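Local structure of colicin-D (Escherichia coli, 5ZNM) at residues Leu198-Val201 with Pro205-Thr208; Arg292-Lys297 with Gly363-Gly368; Phe305-Thr310 with Leu317-Asp322. The protein kills Escherichia coli and closely related bacteria as a toxin that inhibits protein synthesis, this chain holding its central domain and C-terminal tRNase domain. One frame throughout, in Å; residues are numbered along the deposited sequence.

The three contacts follow the chain through its two domains. Contact 1 closes a turn between strands 194-198 and 207-212, in the part of the central domain related to S-type pyocins. Contacts 2 and 3 belong to the C-terminal tRNase domain. Their centres lie about 13 Å apart, whereas the centre of contact 1 is about 24 Å from that of contact 2 and about 22 Å from that of contact 3. Contact 3 is nested in the loop that contact 2 closes, and the two touch where helices 292-297 and 314-329 pack together and where F305 reaches G368 on strand 365-370. Together they tie two helices and a loop to one antiparallel sheet.

Contact 1: Leu198-Val201 with Pro205-Thr208; sequences LPAV and PSRT
L198 and R207 face each other as an antiparallel hydrogen-bonded pair and have the most surface buried here. L198 N gives a nearly straight bond to R207 O at 2.7 Å, with the donor in the carbonyl plane. In return R207 N binds L198 O at 3.0 Å, tilted 22° from the plane of that carbonyl. Both side chains leave on the same face of the sheet, where L198 CB and R207 CB lie 4.0 Å apart. Leucine suits this buried place, where its side chain touches L183; the arginine chain, bent at chi2 (-21°), carries its guanidinium away from L198. There R207 NH1 returns to T208 O at 2.9 Å, while E125 pairs with NE and G46 O accepts from NH2.

A200 adds a small methyl group that can lie beside the backbone of P205 and S206, with A200 CB 3.7 Å from S206 N. A water bridges A200 N and S206 OG at the exposed surface. R260 NH2 donates to the carbonyl oxygens of both P199 and P205, linking the turn's two arms. The L198-R207 bridge adjoins the loop of a beta hairpin whose strands, 194-198 and 207-212, lie between 186-187 and 49-51 in a mixed sheet.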
ATOM      1  N   LEU A 198      19.099   1.202  20.168  1.00 19.22           N
ATOM      2  CA  LEU A 198      18.316   1.730  21.274  1.00 16.79           C
ATOM      3  C   LEU A 198      19.005   1.422  22.589  1.00 18.46           C
ATOM      4  O   LEU A 198      19.578   0.332  22.752  1.00 19.13           O
ATOM      5  CB  LEU A 198      16.906   1.128  21.298  1.00 15.05           C
ATOM      6  CG  LEU A 198      16.136   1.168  19.972  1.00 21.79           C
ATOM      7  CD1 LEU A 198      14.690   0.723  20.152  1.00 23.13           C
ATOM      8  CD2 LEU A 198      16.190   2.551  19.352  1.00 31.28           C
ATOM      9  N   PRO A 199      18.939   2.356  23.534  1.00 22.53           N
ATOM     10  CA  PRO A 199      19.575   2.127  24.835  1.00 20.72           C
ATOM     11  C   PRO A 199      18.960   0.934  25.558  1.00 20.69           C
ATOM     12  O   PRO A 199      17.794   0.585  25.361  1.00 20.88           O
ATOM     13  CB  PRO A 199      19.309   3.427  25.603  1.00 26.20           C
ATOM     14  CG  PRO A 199      18.157   4.065  24.901  1.00 26.70           C
ATOM     15  CD  PRO A 199      18.282   3.672  23.455  1.00 21.83           C
ATOM     16  N   ALA A 200      19.783   0.308  26.388  1.00 15.97           N
ATOM     17  CA  ALA A 200      19.299  -0.652  27.361  1.00 14.26           C
ATOM     18  C   ALA A 200      18.298   0.019  28.293  1.00 20.05           C
ATOM     19  O   ALA A 200      18.363   1.224  28.543  1.00 20.53           O
ATOM     20  CB  ALA A 200      20.468  -1.231  28.161  1.00 16.40           C
ATOM     21  N   VAL A 201      17.348  -0.779  28.791  1.00 17.81           N
ATOM     22  CA  VAL A 201      16.342  -0.350  29.761  1.00 19.95           C
ATOM     23  C   VAL A 201      16.213  -1.449  30.815  1.00 22.52           C
ATOM     24  O   VAL A 201      16.742  -2.547  30.662  1.00 19.16           O
ATOM     25  CB  VAL A 201      14.971  -0.090  29.103  1.00 21.20           C
ATOM     26  CG1 VAL A 201      15.051   1.040  28.074  1.00 21.38           C
ATOM     27  CG2 VAL A 201      14.474  -1.378  28.431  1.00 15.84           C
ATOM     28  N   PRO A 205      18.316  -5.598  27.075  1.00 15.68           N
ATOM     29  CA  PRO A 205      19.620  -5.056  26.654  1.00 14.40           C
ATOM     30  C   PRO A 205      19.460  -3.999  25.572  1.00 16.55           C
ATOM     31  O   PRO A 205      18.340  -3.755  25.107  1.00 18.56           O
ATOM     32  CB  PRO A 205      20.351  -6.283  26.081  1.00 23.44           C
ATOM     33  CG  PRO A 205      19.195  -7.171  25.609  1.00 21.22           C
ATOM     34  CD  PRO A 205      18.136  -6.989  26.628  1.00 18.37           C
ATOM     35  N   SER A 206      20.561  -3.370  25.164  1.00 18.28           N
ATOM     36  CA  SER A 206      20.549  -2.500  24.002  1.00 17.43           C
ATOM     37  C   SER A 206      19.976  -3.253  22.815  1.00 18.99           C
ATOM     38  O   SER A 206      20.190  -4.457  22.669  1.00 22.28           O
ATOM     39  CB  SER A 206      21.966  -2.018  23.656  1.00 16.46           C
ATOM     40  OG  SER A 206      22.640  -1.517  24.809  1.00 23.76           O
ATOM     41  N   ARG A 207      19.258  -2.533  21.954  1.00 18.95           N
ATOM     42  CA  ARG A 207      18.548  -3.138  20.832  1.00 23.06           C
ATOM     43  C   ARG A 207      19.106  -2.574  19.534  1.00 25.27           C
ATOM     44  O   ARG A 207      19.100  -1.355  19.324  1.00 21.84           O
ATOM     45  CB  ARG A 207      17.050  -2.867  20.937  1.00 20.91           C
ATOM     46  CG  ARG A 207      16.116  -3.976  20.425  1.00 31.66           C
ATOM     47  CD  ARG A 207      16.762  -4.949  19.460  1.00 33.80           C
ATOM     48  NE  ARG A 207      15.957  -6.159  19.291  1.00 35.08           N
ATOM     49  CZ  ARG A 207      16.022  -6.966  18.234  1.00 31.79           C
ATOM     50  NH1 ARG A 207      16.846  -6.692  17.223  1.00 22.47           N
ATOM     51  NH2 ARG A 207      15.258  -8.046  18.186  1.00 25.85           N
ATOM     52  N   THR A 208      19.558  -3.463  18.661  1.00 17.51           N
ATOM     53  CA  THR A 208      19.966  -3.105  17.310  1.00 19.12           C
ATOM     54  C   THR A 208      18.789  -3.210  16.340  1.00 19.48           C
ATOM     55  O   THR A 208      18.106  -4.236  16.304  1.00 21.85           O
ATOM     56  CB  THR A 208      21.080  -4.039  16.863  1.00 23.65           C
ATOM     57  OG1 THR A 208      22.241  -3.811  17.676  1.00 29.18           O
ATOM     58  CG2 THR A 208      21.386  -3.812  15.394  1.00 22.60           C
TER
HETATM   59  O   HOH W   1      22.464   0.833  26.475  1.00 21.63           O

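Contact 2: Arg292-Lys297 with Gly363-Gly368; sequences RKQLDK and GEFLSG. With SO4 (sulfate ion), chain E.
Q294 reaches from its helix to the backbone of L366, its NE2 donating to L366 O at 2.9 Å. The bond is nearly straight (171°), uses a lone pair in the carbonyl plane and lies in the plane of the amide, so the flat group is well aligned with its acceptor. With CG anti to the backbone N (chi1 -166°) and a bend at chi2 (71°), the side chain is directed toward the strand. Glutamine fits because it is long enough to span from helix to strand and its NH2 has two hydrogens to give.

The second of these goes to a sulfate ion, probably from the crystallisation liquor: Q294 NE2 meets its O1 at 2.8 Å. K297, one turn further along the helix, grips the same ion through NZ, which lies 2.6 Å from sulfate O4 and makes a weak bond to O1. K298 also donates to it, so two lysines and an amide donate to the anion.

This pairing joins helix 292-297 to strand 365-370, an outermost strand of the four-stranded antiparallel sheet in the C-terminal tRNase domain. A sulfate held by lysines is consistent with a surface able to take up a phosphate, although the ion alone does not identify an RNA site.

Van der Waals contact is slighter. Q294 CG sits 4.1 Å from F365 CD2, approaching the ring obliquely, and 3.5 Å from F365 O. L366 brings CD1 to 3.7 Å from Q294 NE2, so a methyl flanks the polar group. F365 suits its buried place because its ring is packed against V357 of the neighbouring strand and I324 of helix 314-329, while L295, next to Q294 on the helix, touches F320 and R321 of helix 314-329.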
ATOM      1  N   ARG A 292       3.135  -8.791  29.895  1.00 19.07           N
ATOM      2  CA  ARG A 292       2.994  -8.169  31.201  1.00 16.60           C
ATOM      3  C   ARG A 292       1.693  -8.606  31.864  1.00 19.19           C
ATOM      4  O   ARG A 292       1.642  -8.801  33.086  1.00 19.89           O
ATOM      5  CB  ARG A 292       3.036  -6.653  31.055  1.00 22.31           C
ATOM      6  CG  ARG A 292       3.236  -5.961  32.368  1.00 35.46           C
ATOM      7  CD  ARG A 292       3.262  -4.454  32.261  1.00 49.08           C
ATOM      8  NE  ARG A 292       2.941  -3.843  33.538  1.00 63.43           N
ATOM      9  CZ  ARG A 292       3.677  -2.944  34.160  1.00 68.37           C
ATOM     10  NH1 ARG A 292       4.801  -2.499  33.621  1.00 68.11           N
ATOM     11  NH2 ARG A 292       3.287  -2.473  35.339  1.00 66.58           N
ATOM     12  N   LYS A 293       0.635  -8.761  31.065  1.00 17.12           N
ATOM     13  CA  LYS A 293      -0.658  -9.181  31.600  1.00 20.96           C
ATOM     14  C   LYS A 293      -0.557 -10.545  32.282  1.00 18.41           C
ATOM     15  O   LYS A 293      -1.028 -10.723  33.410  1.00 20.18           O
ATOM     16  CB  LYS A 293      -1.690  -9.191  30.464  1.00 19.43           C
ATOM     17  CG  LYS A 293      -3.050  -9.724  30.863  1.00 33.89           C
ATOM     18  CD  LYS A 293      -4.063  -8.608  31.038  1.00 45.14           C
ATOM     19  CE  LYS A 293      -5.442  -9.158  31.400  1.00 51.56           C
ATOM     20  NZ  LYS A 293      -5.451  -9.826  32.743  1.00 52.08           N
ATOM     21  N   GLN A 294       0.089 -11.520  31.629  1.00 18.39           N
ATOM     22  CA  GLN A 294       0.180 -12.848  32.227  1.00 19.61           C
ATOM     23  C   GLN A 294       1.133 -12.868  33.425  1.00 15.54           C
ATOM     24  O   GLN A 294       0.850 -13.522  34.436  1.00 14.69           O
ATOM     25  CB  GLN A 294       0.610 -13.883  31.179  1.00 17.56           C
ATOM     26  CG  GLN A 294       0.404 -15.361  31.617  1.00 16.44           C
ATOM     27  CD  GLN A 294      -1.068 -15.757  31.672  1.00 18.88           C
ATOM     28  OE1 GLN A 294      -1.927 -15.017  31.210  1.00 18.06           O
ATOM     29  NE2 GLN A 294      -1.363 -16.935  32.238  1.00 19.17           N
ATOM     30  N   LEU A 295       2.271 -12.179  33.331  1.00 12.91           N
ATOM     31  CA  LEU A 295       3.174 -12.082  34.478  1.00 13.61           C
ATOM     32  C   LEU A 295       2.458 -11.511  35.694  1.00 19.52           C
ATOM     33  O   LEU A 295       2.639 -11.988  36.825  1.00 19.88           O
ATOM     34  CB  LEU A 295       4.388 -11.215  34.111  1.00 14.50           C
ATOM     35  CG  LEU A 295       5.385 -11.833  33.119  1.00 16.25           C
ATOM     36  CD1 LEU A 295       6.267 -10.738  32.480  1.00 16.52           C
ATOM     37  CD2 LEU A 295       6.285 -12.866  33.814  1.00 18.13           C
ATOM     38  N   ASP A 296       1.633 -10.488  35.479  1.00 18.71           N
ATOM     39  CA  ASP A 296       0.876  -9.890  36.575  1.00 17.97           C
ATOM     40  C   ASP A 296      -0.125 -10.890  37.150  1.00 16.94           C
ATOM     41  O   ASP A 296      -0.209 -11.075  38.370  1.00 19.51           O
ATOM     42  CB  ASP A 296       0.181  -8.634  36.049  1.00 20.68           C
ATOM     43  CG  ASP A 296      -0.617  -7.919  37.095  1.00 28.76           C
ATOM     44  OD1 ASP A 296      -1.705  -8.399  37.438  1.00 32.73           O
ATOM     45  OD2 ASP A 296      -0.161  -6.855  37.555  1.00 36.47           O
ATOM     46  N   LYS A 297      -0.865 -11.573  36.273  1.00 17.52           N
ATOM     47  CA  LYS A 297      -1.837 -12.586  36.708  1.00 19.36           C
ATOM     48  C   LYS A 297      -1.203 -13.669  37.567  1.00 17.06           C
ATOM     49  O   LYS A 297      -1.844 -14.198  38.482  1.00 18.67           O
ATOM     50  CB  LYS A 297      -2.490 -13.251  35.493  1.00 25.30           C
ATOM     51  CG  LYS A 297      -3.854 -12.729  35.120  1.00 40.47           C
ATOM     52  CD  LYS A 297      -4.653 -13.803  34.390  1.00 44.90           C
ATOM     53  CE  LYS A 297      -4.107 -14.042  33.004  1.00 44.78           C
ATOM     54  NZ  LYS A 297      -5.002 -14.882  32.147  1.00 45.97           N
ATOM     55  N   GLY A 363       3.523 -21.606  22.609  1.00 27.80           N
ATOM     56  CA  GLY A 363       4.749 -21.059  23.154  1.00 27.69           C
ATOM     57  C   GLY A 363       4.563 -20.029  24.247  1.00 26.52           C
ATOM     58  O   GLY A 363       5.564 -19.514  24.758  1.00 22.31           O
ATOM     59  N   GLU A 364       3.322 -19.713  24.621  1.00 21.08           N
ATOM     60  CA  GLU A 364       3.064 -18.734  25.670  1.00 20.08           C
ATOM     61  C   GLU A 364       3.330 -19.322  27.043  1.00 19.76           C
ATOM     62  O   GLU A 364       2.838 -20.409  27.362  1.00 22.90           O
ATOM     63  CB  GLU A 364       1.612 -18.265  25.630  1.00 29.69           C
ATOM     64  CG  GLU A 364       1.271 -17.234  24.581  1.00 42.31           C
ATOM     65  CD  GLU A 364      -0.200 -16.831  24.682  1.00 46.76           C
ATOM     66  OE1 GLU A 364      -0.746 -16.885  25.796  1.00 42.89           O
ATOM     67  OE2 GLU A 364      -0.802 -16.484  23.657  1.00 52.20           O
ATOM     68  N   PHE A 365       4.059 -18.582  27.873  1.00 21.67           N
ATOM     69  CA  PHE A 365       4.111 -18.918  29.285  1.00 14.97           C
ATOM     70  C   PHE A 365       2.702 -18.888  29.878  1.00 19.45           C
ATOM     71  O   PHE A 365       1.965 -17.912  29.713  1.00 13.72           O
ATOM     72  CB  PHE A 365       5.030 -17.942  30.024  1.00 15.69           C
ATOM     73  CG  PHE A 365       4.840 -17.941  31.516  1.00 15.61           C
ATOM     74  CD1 PHE A 365       5.363 -18.964  32.299  1.00 16.10           C
ATOM     75  CD2 PHE A 365       4.155 -16.912  32.139  1.00 16.02           C
ATOM     76  CE1 PHE A 365       5.194 -18.969  33.668  1.00 15.82           C
ATOM     77  CE2 PHE A 365       3.992 -16.905  33.526  1.00 15.79           C
ATOM     78  CZ  PHE A 365       4.514 -17.938  34.286  1.00 14.94           C
ATOM     79  N   LEU A 366       2.327 -19.958  30.578  1.00 18.61           N
ATOM     80  CA  LEU A 366       1.035 -19.995  31.257  1.00 18.80           C
ATOM     81  C   LEU A 366       1.162 -19.729  32.753  1.00 17.60           C
ATOM     82  O   LEU A 366       0.547 -18.794  33.275  1.00 15.46           O
ATOM     83  CB  LEU A 366       0.354 -21.345  31.016  1.00 22.18           C
ATOM     84  CG  LEU A 366      -0.962 -21.492  31.794  1.00 23.92           C
ATOM     85  CD1 LEU A 366      -2.008 -20.483  31.321  1.00 26.05           C
ATOM     86  CD2 LEU A 366      -1.471 -22.916  31.714  1.00 22.49           C
ATOM     87  N   SER A 367       1.945 -20.540  33.457  1.00 14.61           N
ATOM     88  CA  SER A 367       2.056 -20.430  34.905  1.00 15.47           C
ATOM     89  C   SER A 367       3.243 -21.277  35.353  1.00 17.57           C
ATOM     90  O   SER A 367       3.874 -21.969  34.549  1.00 15.41           O
ATOM     91  CB  SER A 367       0.767 -20.894  35.604  1.00 15.72           C
ATOM     92  OG  SER A 367       0.788 -20.492  36.956  1.00 19.68           O
ATOM     93  N   GLY A 368       3.528 -21.217  36.649  1.00 15.27           N
ATOM     94  CA  GLY A 368       4.525 -22.083  37.248  1.00 12.90           C
ATOM     95  C   GLY A 368       4.442 -22.012  38.756  1.00 16.81           C
ATOM     96  O   GLY A 368       3.871 -21.069  39.318  1.00 14.31           O
TER
HETATM   97  S   SO4 E 703      -5.315 -18.164  32.857  1.00 48.94           S
HETATM   98  O1  SO4 E 703      -4.047 -17.734  32.281  1.00 33.19           O
HETATM   99  O2  SO4 E 703      -5.942 -19.079  31.904  1.00 57.03           O
HETATM  100  O3  SO4 E 703      -5.084 -18.828  34.143  1.00 39.02           O
HETATM  101  O4  SO4 E 703      -6.198 -17.018  33.073  1.00 48.47           O

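Contact 3: Phe305-Thr310 with Leu317-Asp322; sequences FGISDT and LTKFRD
I307 drives its CD1 methyl against the backbone of helix 314-329, 3.5 Å from F320 CA and 3.6 Å from K319 C. Its CG1 lies anti to the carbonyl carbon (chi1 -67°), which directs this branch to the helix surface, where K319 CB and F320 CB are also near. An isoleucine serves well here: one slender branch can lie against a helix backbone.

The aromatic pair adds a second apolar contact. F305 CD1 comes to the edge of the F320 ring, near its plane, 4.1 Å from F320 CE1, and the two side chains cross obliquely without stacking. F320 has CG anti to its own N (chi1 -170°), a setting that carries the ring off the helix toward the loop.

The polar contact is a salt bridge at the exposed surface. K319 stretches its extended chain from the helix, crossing D309 at about a right angle, and K319 NZ binds D309 OD1 at 2.7 Å on the syn side, 31° out of the carboxylate plane. A water completes the link by donating to D309 OD2 at 2.8 Å and accepting from K319 NZ. A long, flexible lysine suits this exposed site, since its methylenes span the distance while the ammonium stays in reach of solvent.

Loop 305-310 therefore lies along helix 314-329, which it precedes in the chain. I307 and F305 also touch A323 on that helix, F305 reaches strand 355-359 through N355 and V357, and F320 packs on L295 of helix 292-297.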
ATOM      1  N   PHE A 305       9.637 -18.942  43.037  1.00 15.75           N
ATOM      2  CA  PHE A 305      10.860 -18.736  42.277  1.00 16.07           C
ATOM      3  C   PHE A 305      11.835 -17.810  43.005  1.00 19.91           C
ATOM      4  O   PHE A 305      12.714 -17.213  42.376  1.00 17.96           O
ATOM      5  CB  PHE A 305      10.523 -18.223  40.866  1.00 16.08           C
ATOM      6  CG  PHE A 305       9.767 -19.233  40.025  1.00 17.03           C
ATOM      7  CD1 PHE A 305       8.395 -19.410  40.184  1.00 15.74           C
ATOM      8  CD2 PHE A 305      10.426 -19.991  39.069  1.00 15.17           C
ATOM      9  CE1 PHE A 305       7.696 -20.341  39.420  1.00 17.76           C
ATOM     10  CE2 PHE A 305       9.745 -20.923  38.297  1.00 17.76           C
ATOM     11  CZ  PHE A 305       8.373 -21.098  38.467  1.00 23.34           C
ATOM     12  N   GLY A 306      11.702 -17.689  44.325  1.00 19.26           N
ATOM     13  CA  GLY A 306      12.695 -16.978  45.112  1.00 19.21           C
ATOM     14  C   GLY A 306      12.548 -15.475  45.165  1.00 17.31           C
ATOM     15  O   GLY A 306      13.512 -14.785  45.510  1.00 20.97           O
ATOM     16  N   ILE A 307      11.384 -14.940  44.816  1.00 14.41           N
ATOM     17  CA  ILE A 307      11.161 -13.499  44.777  1.00 14.39           C
ATOM     18  C   ILE A 307      10.332 -13.100  45.986  1.00 15.99           C
ATOM     19  O   ILE A 307       9.183 -13.532  46.124  1.00 19.22           O
ATOM     20  CB  ILE A 307      10.474 -13.082  43.468  1.00 15.77           C
ATOM     21  CG1 ILE A 307      11.433 -13.319  42.308  1.00 14.23           C
ATOM     22  CG2 ILE A 307      10.037 -11.631  43.550  1.00 16.27           C
ATOM     23  CD1 ILE A 307      10.746 -13.324  40.957  1.00 19.56           C
ATOM     24  N   SER A 308      10.907 -12.258  46.858  1.00 14.51           N
ATOM     25  CA  SER A 308      10.231 -11.882  48.095  1.00 16.77           C
ATOM     26  C   SER A 308       9.284 -10.707  47.932  1.00 20.96           C
ATOM     27  O   SER A 308       8.367 -10.572  48.745  1.00 18.70           O
ATOM     28  CB  SER A 308      11.248 -11.535  49.196  1.00 19.64           C
ATOM     29  OG  SER A 308      11.941 -10.356  48.875  1.00 25.89           O
ATOM     30  N   ASP A 309       9.477  -9.871  46.907  1.00 18.09           N
ATOM     31  CA  ASP A 309       8.703  -8.646  46.770  1.00 19.35           C
ATOM     32  C   ASP A 309       7.215  -8.949  46.667  1.00 15.57           C
ATOM     33  O   ASP A 309       6.799  -9.840  45.928  1.00 18.54           O
ATOM     34  CB  ASP A 309       9.144  -7.869  45.523  1.00 20.69           C
ATOM     35  CG  ASP A 309      10.636  -7.546  45.524  1.00 25.76           C
ATOM     36  OD1 ASP A 309      11.455  -8.486  45.477  1.00 24.73           O
ATOM     37  OD2 ASP A 309      10.983  -6.350  45.561  1.00 25.08           O
ATOM     38  N   THR A 310       6.406  -8.177  47.389  1.00 15.05           N
ATOM     39  CA  THR A 310       4.965  -8.329  47.254  1.00 26.97           C
ATOM     40  C   THR A 310       4.336  -7.285  46.333  1.00 22.74           C
ATOM     41  O   THR A 310       3.273  -7.546  45.771  1.00 28.19           O
ATOM     42  CB  THR A 310       4.290  -8.299  48.635  1.00 30.20           C
ATOM     43  OG1 THR A 310       4.646  -7.103  49.325  1.00 31.48           O
ATOM     44  CG2 THR A 310       4.744  -9.499  49.481  1.00 30.61           C
ATOM     45  N   LEU A 317       7.798  -7.472  38.217  1.00 16.04           N
ATOM     46  CA  LEU A 317       7.384  -8.329  37.107  1.00 15.95           C
ATOM     47  C   LEU A 317       8.564  -8.707  36.229  1.00 18.71           C
ATOM     48  O   LEU A 317       8.577  -9.806  35.670  1.00 15.06           O
ATOM     49  CB  LEU A 317       6.295  -7.660  36.256  1.00 17.03           C
ATOM     50  CG  LEU A 317       4.968  -7.334  36.953  1.00 21.78           C
ATOM     51  CD1 LEU A 317       3.933  -6.843  35.929  1.00 20.46           C
ATOM     52  CD2 LEU A 317       4.438  -8.529  37.740  1.00 20.31           C
ATOM     53  N   THR A 318       9.558  -7.812  36.092  1.00 15.21           N
ATOM     54  CA  THR A 318      10.784  -8.171  35.382  1.00 16.95           C
ATOM     55  C   THR A 318      11.582  -9.218  36.157  1.00 14.62           C
ATOM     56  O   THR A 318      12.148 -10.139  35.554  1.00 14.12           O
ATOM     57  CB  THR A 318      11.617  -6.912  35.099  1.00 18.08           C
ATOM     58  OG1 THR A 318      10.840  -6.003  34.296  1.00 18.74           O
ATOM     59  CG2 THR A 318      12.907  -7.255  34.351  1.00 17.07           C
ATOM     60  N   LYS A 319      11.619  -9.116  37.493  1.00 12.58           N
ATOM     61  CA  LYS A 319      12.228 -10.183  38.298  1.00 14.80           C
ATOM     62  C   LYS A 319      11.589 -11.536  37.998  1.00 12.63           C
ATOM     63  O   LYS A 319      12.288 -12.541  37.804  1.00 15.23           O
ATOM     64  CB  LYS A 319      12.084  -9.880  39.797  1.00 15.09           C
ATOM     65  CG  LYS A 319      13.032  -8.849  40.378  1.00 15.31           C
ATOM     66  CD  LYS A 319      12.967  -8.943  41.935  1.00 19.80           C
ATOM     67  CE  LYS A 319      13.790  -7.833  42.588  1.00 21.83           C
ATOM     68  NZ  LYS A 319      13.687  -7.925  44.068  1.00 17.84           N
ATOM     69  N   PHE A 320      10.248 -11.579  37.986  1.00 14.28           N
ATOM     70  CA  PHE A 320       9.507 -12.820  37.743  1.00 13.91           C
ATOM     71  C   PHE A 320       9.789 -13.356  36.342  1.00 14.64           C
ATOM     72  O   PHE A 320      10.076 -14.546  36.162  1.00 17.92           O
ATOM     73  CB  PHE A 320       8.011 -12.536  37.928  1.00 15.34           C
ATOM     74  CG  PHE A 320       7.110 -13.764  37.954  1.00 14.83           C
ATOM     75  CD1 PHE A 320       7.549 -14.970  38.453  1.00 16.62           C
ATOM     76  CD2 PHE A 320       5.799 -13.669  37.498  1.00 16.86           C
ATOM     77  CE1 PHE A 320       6.694 -16.080  38.499  1.00 18.02           C
ATOM     78  CE2 PHE A 320       4.939 -14.764  37.523  1.00 17.04           C
ATOM     79  CZ  PHE A 320       5.392 -15.976  38.033  1.00 16.29           C
ATOM     80  N   ARG A 321       9.734 -12.479  35.334  1.00 14.30           N
ATOM     81  CA  ARG A 321      10.076 -12.891  33.972  1.00 13.58           C
ATOM     82  C   ARG A 321      11.482 -13.491  33.918  1.00 15.15           C
ATOM     83  O   ARG A 321      11.697 -14.572  33.346  1.00 13.90           O
ATOM     84  CB  ARG A 321       9.958 -11.684  33.031  1.00 16.05           C
ATOM     85  CG  ARG A 321       9.952 -11.982  31.526  1.00 16.46           C
ATOM     86  CD  ARG A 321      11.336 -12.259  30.941  1.00 15.45           C
ATOM     87  NE  ARG A 321      12.351 -11.232  31.268  1.00 16.98           N
ATOM     88  CZ  ARG A 321      12.519 -10.089  30.602  1.00 19.42           C
ATOM     89  NH1 ARG A 321      13.477  -9.237  30.971  1.00 17.35           N
ATOM     90  NH2 ARG A 321      11.739  -9.794  29.557  1.00 19.62           N
ATOM     91  N   ASP A 322      12.455 -12.798  34.518  1.00 14.90           N
ATOM     92  CA  ASP A 322      13.833 -13.281  34.508  1.00 12.72           C
ATOM     93  C   ASP A 322      13.959 -14.602  35.272  1.00 16.57           C
ATOM     94  O   ASP A 322      14.673 -15.514  34.830  1.00 17.59           O
ATOM     95  CB  ASP A 322      14.772 -12.208  35.092  1.00 15.37           C
ATOM     96  CG  ASP A 322      14.951 -10.984  34.155  1.00 18.83           C
ATOM     97  OD1 ASP A 322      14.580 -11.058  32.961  1.00 16.57           O
ATOM     98  OD2 ASP A 322      15.452  -9.938  34.612  1.00 16.20           O
TER
HETATM   99  O   HOH W   2      12.792  -4.963  43.965  1.00 49.30           O